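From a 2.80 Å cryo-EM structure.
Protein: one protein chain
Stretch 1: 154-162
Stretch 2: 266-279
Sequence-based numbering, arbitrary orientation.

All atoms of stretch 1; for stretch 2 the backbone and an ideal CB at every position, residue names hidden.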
# COMPACT_ATOMS: atom_id res chain seq x y z
N THR D 154 -12.05 -24.30 -58.28
CA THR D 154 -12.25 -22.88 -58.56
C THR D 154 -12.12 -22.55 -60.04
O THR D 154 -12.94 -21.80 -60.58
CB THR D 154 -11.25 -22.04 -57.76
OG1 THR D 154 -9.92 -22.39 -58.15
CG2 THR D 154 -11.41 -22.29 -56.28
N LEU D 155 -11.11 -23.09 -60.72
CA LEU D 155 -10.88 -22.86 -62.14
C LEU D 155 -11.26 -24.09 -62.94
O LEU D 155 -11.28 -25.21 -62.41
CB LEU D 155 -9.41 -22.51 -62.38
CG LEU D 155 -8.88 -21.23 -61.73
CD1 LEU D 155 -7.38 -21.15 -61.90
CD2 LEU D 155 -9.55 -20.01 -62.32
N LEU D 156 -11.59 -23.90 -64.22
CA LEU D 156 -11.89 -25.04 -65.09
C LEU D 156 -10.76 -25.34 -66.06
O LEU D 156 -10.03 -26.30 -65.84
CB LEU D 156 -13.22 -24.78 -65.80
CG LEU D 156 -14.38 -24.66 -64.81
CD1 LEU D 156 -15.67 -24.25 -65.49
CD2 LEU D 156 -14.57 -25.95 -64.03
N ALA D 157 -10.53 -24.50 -67.08
CA ALA D 157 -9.32 -24.47 -67.92
C ALA D 157 -8.97 -25.82 -68.57
O ALA D 157 -8.00 -26.46 -68.20
CB ALA D 157 -8.12 -23.97 -67.11
N SER D 158 -9.78 -26.25 -69.54
CA SER D 158 -9.52 -27.53 -70.23
C SER D 158 -8.39 -27.40 -71.26
O SER D 158 -8.56 -26.68 -72.25
CB SER D 158 -10.78 -28.03 -70.93
OG SER D 158 -11.10 -27.20 -72.03
N PRO D 159 -7.24 -28.09 -71.07
CA PRO D 159 -6.03 -27.90 -71.91
C PRO D 159 -5.89 -28.84 -73.10
O PRO D 159 -5.01 -29.72 -73.15
CB PRO D 159 -4.91 -28.11 -70.90
CG PRO D 159 -5.46 -29.18 -70.01
CD PRO D 159 -6.95 -28.97 -69.93
N ASP D 160 -6.72 -28.68 -74.13
CA ASP D 160 -6.63 -29.65 -75.22
C ASP D 160 -6.45 -28.94 -76.55
O ASP D 160 -7.10 -27.93 -76.81
CB ASP D 160 -7.88 -30.52 -75.25
CG ASP D 160 -7.74 -31.71 -76.16
OD1 ASP D 160 -7.02 -32.66 -75.79
OD2 ASP D 160 -8.34 -31.71 -77.25
N PRO D 161 -5.57 -29.45 -77.42
CA PRO D 161 -5.30 -28.74 -78.68
C PRO D 161 -6.39 -28.86 -79.72
O PRO D 161 -6.40 -28.07 -80.67
CB PRO D 161 -4.00 -29.39 -79.18
CG PRO D 161 -4.02 -30.74 -78.58
CD PRO D 161 -4.65 -30.59 -77.24
N ASP D 162 -7.31 -29.82 -79.60
CA ASP D 162 -8.39 -29.95 -80.56
C ASP D 162 -9.42 -28.84 -80.33
O ASP D 162 -9.64 -28.40 -79.20
CB ASP D 162 -9.05 -31.32 -80.44
CG ASP D 162 -9.95 -31.66 -81.62
OD1 ASP D 162 -10.05 -30.85 -82.57
OD2 ASP D 162 -10.56 -32.74 -81.60
N UNK D 266 5.28 -28.70 -80.74
CA UNK D 266 3.85 -28.90 -80.54
C UNK D 266 3.23 -27.65 -79.92
O UNK D 266 3.81 -27.03 -79.03
CB UNK D 266 3.59 -30.12 -79.66
N UNK D 267 2.06 -27.28 -80.42
CA UNK D 267 1.37 -26.06 -80.01
C UNK D 267 0.30 -26.42 -78.98
O UNK D 267 -0.58 -27.23 -79.26
CB UNK D 267 0.75 -25.35 -81.21
N UNK D 268 0.39 -25.80 -77.81
CA UNK D 268 -0.55 -26.03 -76.73
C UNK D 268 -1.47 -24.84 -76.55
O UNK D 268 -1.05 -23.70 -76.74
CB UNK D 268 0.19 -26.33 -75.43
N UNK D 269 -2.73 -25.08 -76.19
CA UNK D 269 -3.58 -23.99 -75.73
C UNK D 269 -3.10 -23.48 -74.39
O UNK D 269 -2.66 -24.27 -73.54
CB UNK D 269 -5.04 -24.44 -75.64
N UNK D 270 -3.16 -22.17 -74.15
CA UNK D 270 -2.45 -21.59 -73.01
C UNK D 270 -3.13 -21.76 -71.66
O UNK D 270 -2.60 -21.25 -70.67
CB UNK D 270 -2.24 -20.10 -73.26
N UNK D 271 -4.26 -22.46 -71.57
CA UNK D 271 -5.03 -22.50 -70.33
C UNK D 271 -4.33 -23.29 -69.23
O UNK D 271 -4.57 -23.03 -68.04
CB UNK D 271 -6.41 -23.10 -70.59
N UNK D 272 -3.48 -24.25 -69.59
CA UNK D 272 -2.75 -24.99 -68.57
C UNK D 272 -1.66 -24.14 -67.94
O UNK D 272 -1.26 -24.36 -66.80
CB UNK D 272 -2.14 -26.26 -69.17
N UNK D 273 -1.16 -23.15 -68.69
CA UNK D 273 -0.12 -22.28 -68.16
C UNK D 273 -0.72 -21.13 -67.37
O UNK D 273 -0.15 -20.70 -66.35
CB UNK D 273 0.75 -21.74 -69.29
N UNK D 274 -1.86 -20.60 -67.82
CA UNK D 274 -2.48 -19.47 -67.14
C UNK D 274 -3.10 -19.91 -65.82
O UNK D 274 -3.14 -19.16 -64.84
CB UNK D 274 -3.54 -18.82 -68.03
N UNK D 275 -3.55 -21.17 -65.76
CA UNK D 275 -4.00 -21.73 -64.49
C UNK D 275 -2.84 -21.87 -63.51
O UNK D 275 -3.05 -21.84 -62.29
CB UNK D 275 -4.67 -23.09 -64.71
N UNK D 276 -1.63 -22.03 -64.02
CA UNK D 276 -0.46 -22.01 -63.16
C UNK D 276 -0.15 -20.62 -62.63
O UNK D 276 0.17 -20.46 -61.45
CB UNK D 276 0.75 -22.56 -63.92
N UNK D 277 -0.25 -19.60 -63.48
CA UNK D 277 0.19 -18.27 -63.07
C UNK D 277 -0.87 -17.59 -62.21
O UNK D 277 -0.60 -16.54 -61.62
CB UNK D 277 0.51 -17.41 -64.30
N UNK D 278 -2.08 -18.14 -62.14
CA UNK D 278 -3.03 -17.65 -61.15
C UNK D 278 -2.60 -18.06 -59.75
O UNK D 278 -2.69 -17.27 -58.81
CB UNK D 278 -4.44 -18.17 -61.45
N UNK D 279 -2.15 -19.30 -59.60
CA UNK D 279 -1.71 -19.76 -58.29
C UNK D 279 -0.42 -19.11 -57.85
O UNK D 279 -0.18 -18.95 -56.65
CB UNK D 279 -1.54 -21.28 -58.30

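Stretch 1 runs past stretch 2 without regular secondary structure and offers it mainly apolar groups: the methyls of Leu155, the CB of Ala157 and the rings of Pro159 and Pro161. Stretch 2 begins extended and turns into a helix.

Position 266 has extended backbone angles and an ideal CB with nothing of stretch 1 within 5.5 Å, so stretch 1 sets no preference; the residue is Leu266, which makes no contact here. At 267, also extended, CB points sideways and many side chains would be tolerated. The residue is Ser267, and its contribution comes from the backbone, its O lying 4.0 Å from CB of Pro161. Position 268 is again sideways and without a close neighbour, leaving the choice wide. It is Leu268, whose end comes nearer to stretch 1 than its CB, though CD2 stays 5.2 Å from CD of Pro161.

Position 269 is more restricted. Its CB points toward stretch 1, 4.2 Å from O of Asp160 and 5.3 Å from CA of Pro161, and phi of -69° with psi of 142° is compatible with proline. A compact apolar side chain would suit the space, and a small donor might also be considered beside the carbonyl. Pro269 is found. Its ring packs against the backbone, CG lying 3.3 Å from O of Asp160 and 3.8 Å from C of Pro159, while CD lies 3.9 Å from CA of Pro161. These are packing contacts, and no hydrogen bond joins the stretches anywhere.

At 270 CB points away, and phi of -79° again admits proline among many others. Pro270 takes the place, and its carbonyl O accepts from N of 274 at 3.0 Å.

Position 271 opens the helix with CB toward stretch 1, 4.0 Å from CB of Ala157 and 4.5 Å from O of Ser158. With a methyl so near, alanine, serine or another small residue fits best. Ser271 is deposited; its OG is hydrogen-bonded elsewhere in the structure, and its O lies 3.8 Å from CB of Ala157.

At 272 CB lies sideways, 3.8 Å from CB of Pro159, which favours a small apolar group. Ala272 supplies it, its CB 3.7 Å from CB of Pro159.

Positions 273 and 274 are unconstrained by stretch 1; they hold Leu273, out of reach, and Ile274, whose end leads away.

At 275 CB points toward stretch 1 and sits between two apolar groups, 4.3 Å from CB of Ala157 and 4.4 Å from CD1 of Leu155. Alanine is the natural candidate, though serine is conceivable. Ala275 makes both contacts with its single methyl.

At 276 an ideal CB would be crowded by O of 273 at 3.2 Å, which favours glycine, and Gly276 is found. Position 277, out of reach, is Val277.

Position 278 again points toward stretch 1, its CB 4.2 Å from CD1 of Leu155, suiting a large apolar or aromatic residue. Tyr278 brings CD2 to 3.6 Å from CD1 of Leu155, which meets the ring obliquely. At 279 a CB would have room, yet the residue is Gly279.

Stretch 2 266-279: LSLPPSALIAGVYG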
# COMPACT_ATOMS: atom_id res chain seq x y z
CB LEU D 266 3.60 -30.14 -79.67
CG LEU D 266 4.23 -30.29 -78.28
CD1 LEU D 266 3.34 -29.77 -77.16
CD2 LEU D 266 4.62 -31.73 -78.03
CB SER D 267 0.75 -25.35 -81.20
OG SER D 267 -0.30 -26.12 -81.76
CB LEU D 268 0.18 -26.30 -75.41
CG LEU D 268 0.85 -27.66 -75.33
CD1 LEU D 268 1.66 -27.80 -74.07
CD2 LEU D 268 -0.23 -28.71 -75.37
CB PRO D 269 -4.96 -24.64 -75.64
CG PRO D 269 -4.69 -26.07 -75.42
CD PRO D 269 -3.45 -26.36 -76.20
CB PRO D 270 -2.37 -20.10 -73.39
CG PRO D 270 -3.56 -19.88 -74.23
CD PRO D 270 -3.78 -21.14 -75.00
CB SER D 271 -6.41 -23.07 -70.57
OG SER D 271 -7.20 -22.18 -71.32
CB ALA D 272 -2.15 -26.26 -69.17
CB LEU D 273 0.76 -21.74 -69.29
CG LEU D 273 1.84 -22.62 -69.92
CD1 LEU D 273 1.28 -23.65 -70.89
CD2 LEU D 273 2.88 -21.75 -70.60
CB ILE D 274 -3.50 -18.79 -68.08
CG1 ILE D 274 -2.82 -18.32 -69.35
CG2 ILE D 274 -4.13 -17.58 -67.43
CD1 ILE D 274 -1.70 -17.33 -69.13
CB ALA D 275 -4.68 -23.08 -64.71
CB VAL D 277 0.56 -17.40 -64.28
CG1 VAL D 277 1.57 -18.11 -65.16
CG2 VAL D 277 -0.66 -16.96 -65.04
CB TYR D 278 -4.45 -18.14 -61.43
CG TYR D 278 -5.18 -17.47 -62.57
CD1 TYR D 278 -4.58 -16.49 -63.34
CD2 TYR D 278 -6.51 -17.76 -62.81
CE1 TYR D 278 -5.27 -15.88 -64.37
CE2 TYR D 278 -7.21 -17.14 -63.81
CZ TYR D 278 -6.58 -16.20 -64.59
OH TYR D 278 -7.27 -15.58 -65.60
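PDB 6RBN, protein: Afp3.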